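Necrotic enteritis toxin B (Clostridium perfringens, PDB 4I0N) is a toxin implicated in necrotic enteritis that forms pores in membranes, with a fold like that of alpha-hemolysin. Local coordinates at residues 40-45 and 59-64; 145-150 and 221-226. All coordinates share one frame; numbering follows the deposited sequence.

Contact 1: residues 40-45 and 59-64; sequences TLSGTF and NLEGFI
Leu41 lays its CD1 methyl against Leu60, with Leu41 CD1 4.2 Å from Leu60 CB. The pair marks one buried face of a beta hairpin, strands 37-47 and 53-65, within the beta sandwich of the alpha-hemolysin fold. The short strand axes run at 160° and come within 4.8 Å of each other. Rotation about the CB-CG bond of Leu41 (chi2 64°) turns its CD1, rather than CD2, toward segment 59-64. Leu60 CD1 also reaches back to the Thr40 carbonyl, 3.6 Å from Thr40 O. Beyond the hairpin, this face is covered by the second sheet: Leu41 touches Ile239 and Phe276, and Leu60 touches Ile87 and Val241.

The antiparallel register rests on four backbone hydrogen bonds. Thr40 and Glu61 form one hydrogen-bonded pair, with Thr40 N 2.7 Å from Glu61 O and Glu61 N returning a bond to Thr40 O. Ser42 and Asn59 form the next, with Asn59 N 2.7 Å from Ser42 O and Ser42 N bonded to Asn59 O. Leu41 and Leu60 lie between them as a non-hydrogen-bonded pair, where CA-H...O contacts take over, one of them from Leu60 CA to Thr40 O at 3.4 Å.

The other face, carrying Thr40, Ser42, Asn59 and Glu61, is polar and more open. Several of its groups bond to neighbouring strands: Thr40 OG1 to Thr31 OG1, Ser42 OG to Ser29 OG, and the Asn59 side chain to strand 219-231. One ordered water joins both strands here. It bonds to Ser42 OG and, weakly, to Asn59 ND2. It also lies within bonding distance of Asn59 O and of Glu61 OE1, with 2.7 Å between the water and Glu61 OE1; counting atoms elsewhere, the acceptors in its reach outnumber its protons.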
# COMPACT_ATOMS: atom_id res chain seq x y z
N THR A 40 10.06 1.50 4.20
CA THR A 40 11.39 1.84 3.71
C THR A 40 11.20 2.84 2.59
O THR A 40 10.50 2.55 1.61
CB THR A 40 12.13 0.60 3.17
OG1 THR A 40 12.39 -0.30 4.26
CG2 THR A 40 13.48 1.00 2.52
N LEU A 41 11.81 4.01 2.74
CA LEU A 41 11.71 5.07 1.73
C LEU A 41 13.10 5.29 1.13
O LEU A 41 14.04 5.65 1.85
CB LEU A 41 11.17 6.38 2.33
CG LEU A 41 10.81 7.46 1.31
CD1 LEU A 41 9.65 7.02 0.40
CD2 LEU A 41 10.44 8.75 2.02
N SER A 42 13.22 5.03 -0.17
CA SER A 42 14.50 5.16 -0.86
C SER A 42 14.38 6.25 -1.89
O SER A 42 13.31 6.45 -2.48
CB SER A 42 14.90 3.85 -1.57
OG SER A 42 14.92 2.80 -0.63
N GLY A 43 15.48 6.96 -2.11
CA GLY A 43 15.44 8.12 -3.00
C GLY A 43 16.58 8.13 -3.99
O GLY A 43 17.70 7.69 -3.68
N THR A 44 16.28 8.62 -5.19
CA THR A 44 17.32 8.99 -6.14
C THR A 44 17.16 10.48 -6.42
O THR A 44 16.17 10.89 -7.05
CB THR A 44 17.17 8.20 -7.45
OG1 THR A 44 17.10 6.80 -7.13
CG2 THR A 44 18.37 8.47 -8.35
N PHE A 45 18.10 11.28 -5.94
CA PHE A 45 18.09 12.73 -6.17
C PHE A 45 18.85 13.00 -7.43
O PHE A 45 19.93 12.42 -7.64
CB PHE A 45 18.82 13.46 -5.02
CG PHE A 45 18.14 13.36 -3.67
CD1 PHE A 45 17.29 14.37 -3.22
CD2 PHE A 45 18.39 12.27 -2.83
CE1 PHE A 45 16.68 14.28 -1.97
CE2 PHE A 45 17.79 12.19 -1.56
CZ PHE A 45 16.94 13.19 -1.14
N ASN A 59 10.99 5.71 -3.72
CA ASN A 59 10.41 4.39 -3.78
C ASN A 59 10.00 4.00 -2.37
O ASN A 59 10.84 4.00 -1.48
CB ASN A 59 11.45 3.40 -4.31
CG ASN A 59 10.91 1.97 -4.43
OD1 ASN A 59 9.98 1.70 -5.16
ND2 ASN A 59 11.54 1.04 -3.74
N LEU A 60 8.73 3.70 -2.16
CA LEU A 60 8.25 3.23 -0.86
C LEU A 60 8.05 1.72 -0.90
O LEU A 60 7.35 1.21 -1.79
CB LEU A 60 6.91 3.92 -0.50
CG LEU A 60 6.18 3.29 0.69
CD1 LEU A 60 6.99 3.46 1.99
CD2 LEU A 60 4.76 3.88 0.86
N GLU A 61 8.69 1.00 0.02
CA GLU A 61 8.43 -0.42 0.19
C GLU A 61 8.07 -0.66 1.62
O GLU A 61 8.65 -0.05 2.53
CB GLU A 61 9.68 -1.26 -0.08
CG GLU A 61 10.26 -1.10 -1.42
CD GLU A 61 11.63 -1.71 -1.45
OE1 GLU A 61 12.62 -0.97 -1.26
OE2 GLU A 61 11.71 -2.95 -1.59
N GLY A 62 7.15 -1.58 1.85
CA GLY A 62 6.75 -1.78 3.22
C GLY A 62 5.97 -3.03 3.46
O GLY A 62 5.91 -3.93 2.62
N PHE A 63 5.38 -3.08 4.64
CA PHE A 63 4.58 -4.22 5.01
C PHE A 63 3.54 -3.80 6.03
O PHE A 63 3.84 -3.07 6.99
CB PHE A 63 5.45 -5.32 5.60
CG PHE A 63 4.68 -6.58 5.86
CD1 PHE A 63 4.30 -7.42 4.80
CD2 PHE A 63 4.30 -6.92 7.15
CE1 PHE A 63 3.58 -8.59 5.04
CE2 PHE A 63 3.58 -8.10 7.41
CZ PHE A 63 3.21 -8.93 6.34
N ILE A 64 2.32 -4.28 5.81
CA ILE A 64 1.22 -4.10 6.76
C ILE A 64 0.69 -5.50 7.12
O ILE A 64 0.15 -6.20 6.24
CB ILE A 64 0.07 -3.22 6.20
CG1 ILE A 64 0.57 -1.85 5.73
CG2 ILE A 64 -1.04 -3.07 7.25
CD1 ILE A 64 -0.41 -1.07 4.78
O HOH W 1 12.47 1.69 -0.89

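Contact 2: residues 145-150 and 221-226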
# COMPACT_ATOMS: atom_id res chain seq x y z
N ASN A 145 12.57 4.18 -11.34
CA ASN A 145 12.23 3.38 -10.18
C ASN A 145 11.15 2.41 -10.63
O ASN A 145 10.16 2.82 -11.23
CB ASN A 145 11.72 4.28 -9.05
CG ASN A 145 12.85 4.91 -8.24
OD1 ASN A 145 14.03 4.86 -8.62
ND2 ASN A 145 12.50 5.51 -7.11
N THR A 146 11.34 1.13 -10.35
CA THR A 146 10.36 0.13 -10.74
C THR A 146 9.68 -0.40 -9.48
O THR A 146 10.35 -0.62 -8.45
CB THR A 146 11.02 -1.04 -11.51
OG1 THR A 146 11.62 -0.54 -12.72
CG2 THR A 146 9.96 -2.09 -11.90
N ILE A 147 8.36 -0.53 -9.52
CA ILE A 147 7.62 -1.11 -8.40
C ILE A 147 7.08 -2.48 -8.76
O ILE A 147 6.87 -2.79 -9.94
CB ILE A 147 6.43 -0.22 -7.94
CG1 ILE A 147 5.38 -0.13 -9.06
CG2 ILE A 147 6.94 1.16 -7.47
CD1 ILE A 147 4.00 0.28 -8.57
N SER A 148 6.84 -3.29 -7.74
CA SER A 148 6.33 -4.64 -7.93
C SER A 148 5.69 -5.11 -6.64
O SER A 148 6.32 -5.06 -5.57
CB SER A 148 7.47 -5.62 -8.28
OG SER A 148 7.01 -6.96 -8.29
N TYR A 149 4.44 -5.55 -6.73
CA TYR A 149 3.82 -6.26 -5.62
C TYR A 149 2.71 -7.16 -6.09
O TYR A 149 2.23 -7.02 -7.21
CB TYR A 149 3.32 -5.30 -4.51
CG TYR A 149 2.23 -4.34 -4.92
CD1 TYR A 149 0.86 -4.73 -4.92
CD2 TYR A 149 2.54 -3.04 -5.30
CE1 TYR A 149 -0.15 -3.81 -5.24
CE2 TYR A 149 1.53 -2.11 -5.64
CZ TYR A 149 0.21 -2.51 -5.62
OH TYR A 149 -0.77 -1.59 -5.95
N GLU A 150 2.33 -8.11 -5.25
CA GLU A 150 1.20 -8.97 -5.55
C GLU A 150 -0.02 -8.63 -4.67
O GLU A 150 0.11 -8.18 -3.51
CB GLU A 150 1.58 -10.45 -5.44
CG GLU A 150 1.83 -10.91 -4.03
CD GLU A 150 2.11 -12.39 -3.92
OE1 GLU A 150 1.82 -13.15 -4.88
OE2 GLU A 150 2.63 -12.78 -2.86
N SER A 221 2.35 -6.18 1.13
CA SER A 221 3.68 -5.59 0.95
C SER A 221 3.63 -4.48 -0.09
O SER A 221 3.97 -4.71 -1.25
CB SER A 221 4.70 -6.64 0.49
OG SER A 221 4.80 -7.69 1.42
N PRO A 222 3.24 -3.27 0.33
CA PRO A 222 3.09 -2.21 -0.65
C PRO A 222 4.43 -1.81 -1.31
O PRO A 222 5.49 -1.90 -0.68
CB PRO A 222 2.52 -1.05 0.16
CG PRO A 222 3.03 -1.29 1.57
CD PRO A 222 2.94 -2.80 1.70
N ASN A 223 4.35 -1.39 -2.57
CA ASN A 223 5.51 -0.84 -3.28
C ASN A 223 4.92 0.19 -4.22
O ASN A 223 4.22 -0.16 -5.17
CB ASN A 223 6.28 -1.94 -4.04
CG ASN A 223 7.65 -1.47 -4.60
OD1 ASN A 223 8.23 -2.17 -5.44
ND2 ASN A 223 8.16 -0.32 -4.15
N MET A 224 5.16 1.46 -3.91
CA MET A 224 4.67 2.56 -4.71
C MET A 224 5.85 3.48 -4.95
O MET A 224 6.85 3.42 -4.24
CB MET A 224 3.54 3.35 -4.02
CG MET A 224 2.23 2.62 -3.93
SD MET A 224 2.16 1.46 -2.54
CE MET A 224 0.52 0.76 -2.80
N ALA A 225 5.74 4.35 -5.94
CA ALA A 225 6.84 5.27 -6.22
C ALA A 225 6.33 6.61 -6.68
O ALA A 225 5.22 6.71 -7.23
CB ALA A 225 7.80 4.66 -7.25
N LEU A 226 7.14 7.65 -6.48
CA LEU A 226 6.74 8.95 -6.97
C LEU A 226 7.92 9.79 -7.37
O LEU A 226 9.08 9.42 -7.12
CB LEU A 226 5.86 9.65 -5.93
CG LEU A 226 6.43 9.93 -4.55
CD1 LEU A 226 7.51 11.01 -4.62
CD2 LEU A 226 5.27 10.39 -3.66
O HOH W 2 6.09 -5.86 -2.75
O HOH W 3 1.71 -7.98 -1.22
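Asn223 OD1 takes the backbone N-H of Ser148 at 2.9 Å (Ser148 N to Asn223 OD1), with 151° at the hydrogen; the donor stands 38° above the plane of the amide. This is the direct hydrogen bond between strand 144-150 and strand 219-231; segments 145-150 and 223-226 run antiparallel, their axes at 156°, without pairing their backbones. The first strand follows the unmodelled 129-142 segment, consistent with the folded prestem of a hemolysin-family monomer lying against the cap sandwich. The amide's other end is also held, since Asn223 ND2 bonds to Leu60 O and Asn59 OD1.

Beside this bond the side chains pack closely. Ile147 CG2 meets Ala225 CB at 3.6 Å. Ile147 CD1 and the Tyr149 ring both come close to Asn223 O, which is buried without a polar partner in the model: Tyr149 presents its edge, with CD2 3.3 Å from Asn223 O. The Met224 side chain crosses Tyr149 obliquely, Met224 CE 4.2 Å from Tyr149 CE2, while Tyr149 OH bonds to Thr156 OG1.

Toward Ser221, water replaces direct bonds. One water donates to both Ser148 O and Ser221 O; another donates to Glu150 O and accepts from Ser221 N, with 3.0 Å between Ser221 N and this water.

In the fold
From the N terminus, contact 1 closes first, a beta hairpin, its segments 13 residues apart and its strands joined by the short connection 48-52. Contact 2 follows in series, neither nested in it nor crossing it, and spans 70 residues that include strands 154-162 and 165-172 and helix 214-217. The two meet because strand 53-65 has strand 219-231 as its neighbour in the same antiparallel sheet. Leu60 N lies 2.8 Å from Met224 O, a probable backbone hydrogen bond, and Phe63 CD1 packs 3.4 Å from Ser221 OG. Strand 37-47 is thereby connected, through 53-65 and 219-231, to strand 144-150, which belongs to a separate three-stranded sheet with 113-120.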